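Local coordinates for phosphoprotein (Lettuce necrotic yellows virus, PDB 3T4R) that probably serves, in its full-length form, as a non-catalytic polymerase cofactor, holding the L polymerase on the nucleoprotein-RNA template and chaperoning soluble nucleoprotein, at residues D36-M41 with E52-E57. Residues are numbered along the deposited sequence; the frame is centred on the assembly and turned at random.
Sequences DDILAM and EKIQNE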
loop_
_atom_site.group_PDB
_atom_site.type_symbol
_atom_site.label_atom_id
_atom_site.label_comp_id
_atom_site.label_asym_id
_atom_site.label_seq_id
_atom_site.Cartn_x
_atom_site.Cartn_y
_atom_site.Cartn_z
ATOM N N ASP A 36 -0.526 -5.572 7.545
ATOM C CA ASP A 36 -1.879 -6.076 7.848
ATOM C C ASP A 36 -2.767 -5.063 8.629
ATOM O O ASP A 36 -3.963 -5.109 8.559
ATOM C CB ASP A 36 -1.805 -7.359 8.706
ATOM C CG ASP A 36 -0.966 -8.490 8.051
ATOM O OD1 ASP A 36 -0.885 -8.499 6.823
ATOM O OD2 ASP A 36 -0.384 -9.372 8.756
ATOM N N ASP A 37 -2.159 -4.213 9.432
ATOM C CA ASP A 37 -2.852 -3.172 10.183
ATOM C C ASP A 37 -3.454 -2.152 9.230
ATOM O O ASP A 37 -4.459 -1.556 9.514
ATOM C CB ASP A 37 -1.934 -2.488 11.223
ATOM C CG ASP A 37 -0.683 -1.768 10.602
ATOM O OD1 ASP A 37 -0.523 -0.526 10.760
ATOM O OD2 ASP A 37 0.188 -2.456 10.024
ATOM N N ILE A 38 -2.791 -1.924 8.101
ATOM C CA ILE A 38 -3.294 -0.960 7.098
ATOM C C ILE A 38 -4.438 -1.535 6.267
ATOM O O ILE A 38 -5.458 -0.877 6.055
ATOM C CB ILE A 38 -2.139 -0.366 6.242
ATOM C CG1 ILE A 38 -1.238 0.508 7.159
ATOM C CG2 ILE A 38 -2.695 0.435 5.044
ATOM C CD1 ILE A 38 -0.141 1.187 6.444
ATOM N N LEU A 39 -4.291 -2.797 5.865
ATOM C CA LEU A 39 -5.358 -3.499 5.221
ATOM C C LEU A 39 -6.601 -3.473 6.087
ATOM O O LEU A 39 -7.669 -3.287 5.581
ATOM C CB LEU A 39 -4.995 -4.964 5.021
ATOM C CG LEU A 39 -5.500 -5.789 3.820
ATOM C CD1 LEU A 39 -5.689 -7.167 4.211
ATOM C CD2 LEU A 39 -6.653 -5.214 3.023
ATOM N N ALA A 40 -6.432 -3.691 7.395
ATOM C CA ALA A 40 -7.516 -3.867 8.350
ATOM C C ALA A 40 -8.319 -2.593 8.450
ATOM O O ALA A 40 -9.510 -2.612 8.697
ATOM C CB ALA A 40 -6.958 -4.214 9.651
HETATM N N MSE A 41 -7.652 -1.479 8.177
HETATM C CA MSE A 41 -8.290 -0.147 8.199
HETATM C C MSE A 41 -9.443 -0.071 7.203
HETATM O O MSE A 41 -10.446 0.632 7.442
HETATM C CB MSE A 41 -7.261 0.943 7.877
HETATM C CG MSE A 41 -6.296 1.263 9.022
HETATM SE SE MSE A 41 -5.096 2.795 8.608
HETATM C CE MSE A 41 -4.443 3.151 10.432
ATOM N N GLU A 52 -8.062 8.973 2.186
ATOM C CA GLU A 52 -6.894 9.818 2.273
ATOM C C GLU A 52 -6.012 9.387 3.419
ATOM O O GLU A 52 -4.823 9.488 3.299
ATOM C CB GLU A 52 -7.255 11.298 2.449
ATOM C CG GLU A 52 -6.525 12.224 1.489
ATOM C CD GLU A 52 -7.318 13.519 1.172
ATOM O OE1 GLU A 52 -7.084 14.519 1.893
ATOM O OE2 GLU A 52 -8.178 13.571 0.228
ATOM N N LYS A 53 -6.607 8.948 4.526
ATOM C CA LYS A 53 -5.868 8.464 5.710
ATOM C C LYS A 53 -4.905 7.315 5.368
ATOM O O LYS A 53 -3.699 7.395 5.600
ATOM C CB LYS A 53 -6.832 8.022 6.818
ATOM C CG LYS A 53 -6.229 8.048 8.297
ATOM C CD LYS A 53 -7.110 7.219 9.246
ATOM C CE LYS A 53 -6.354 6.061 9.960
ATOM N NZ LYS A 53 -5.361 6.472 11.014
ATOM N N ILE A 54 -5.460 6.272 4.774
ATOM C CA ILE A 54 -4.728 5.109 4.383
ATOM C C ILE A 54 -3.697 5.383 3.320
ATOM O O ILE A 54 -2.587 4.842 3.423
ATOM C CB ILE A 54 -5.679 4.040 3.893
ATOM C CG1 ILE A 54 -6.698 3.762 4.990
ATOM C CG2 ILE A 54 -4.908 2.757 3.509
ATOM C CD1 ILE A 54 -7.794 2.862 4.582
ATOM N N GLN A 55 -4.052 6.168 2.303
ATOM C CA GLN A 55 -3.115 6.593 1.262
ATOM C C GLN A 55 -1.906 7.251 1.917
ATOM O O GLN A 55 -0.776 6.953 1.532
ATOM C CB GLN A 55 -3.732 7.639 0.337
ATOM C CG GLN A 55 -4.700 7.125 -0.688
ATOM C CD GLN A 55 -5.367 8.249 -1.464
ATOM O OE1 GLN A 55 -5.299 9.431 -1.069
ATOM N NE2 GLN A 55 -6.030 7.906 -2.552
ATOM N N ASN A 56 -2.145 8.139 2.883
ATOM C CA ASN A 56 -1.076 8.770 3.632
ATOM C C ASN A 56 -0.167 7.709 4.327
ATOM O O ASN A 56 1.075 7.830 4.334
ATOM C CB ASN A 56 -1.633 9.783 4.650
ATOM C CG ASN A 56 -2.121 11.088 3.990
ATOM O OD1 ASN A 56 -1.585 11.502 2.942
ATOM N ND2 ASN A 56 -3.077 11.786 4.649
ATOM N N GLU A 57 -0.772 6.717 4.936
ATOM C CA GLU A 57 0.005 5.684 5.628
ATOM C C GLU A 57 0.886 4.914 4.642
ATOM O O GLU A 57 2.035 4.604 4.959
ATOM C CB GLU A 57 -0.904 4.695 6.391
ATOM C CG GLU A 57 -1.621 5.295 7.577
ATOM C CD GLU A 57 -1.061 4.855 8.884
ATOM O OE1 GLU A 57 0.192 4.807 9.015
ATOM O OE2 GLU A 57 -1.863 4.577 9.812
#
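Ile38 and Ile54 make the buried apolar part of this helix pair. Their CG2 methyls meet at 3.6 Å, and the two side chains run alongside each other with their ends pointing opposite ways. In Ile38, chi1 (-67°) leaves CG2 anti to the backbone N, where it faces Ile54. Ile38 CD1 rests on the aliphatic CB of Glu57 at 3.6 Å. Ile54 reaches the other way, with CD1 3.9 Å from CB of Met41, a selenomethionine.

Contacts with polar side chains lie at the more open edge. Met41 stretches out straight past CG and lies roughly perpendicular to Lys53 and Glu57. Its SE lies 3.8 Å from Lys53 CE, and its CE methyl is 3.5 Å from Lys53 NZ. The bend of Lys53 at chi4 (71°) turns NZ toward this methyl. The approach of Met41 CE to Glu57 OE2, 3.0 Å, is unusually short and doubtful.

The axes of the two segments run nearly antiparallel, at 166°, and are 10.3 Å apart. Short helix 36-41 packs near the start of long helix 50-72 in the all-helical C-terminal domain of the phosphoprotein. Ile38 also touches Ile58 and Asn61 of the long helix. Asp36 is salt-bridged to Lys8, joining the short helix to helix 4-14.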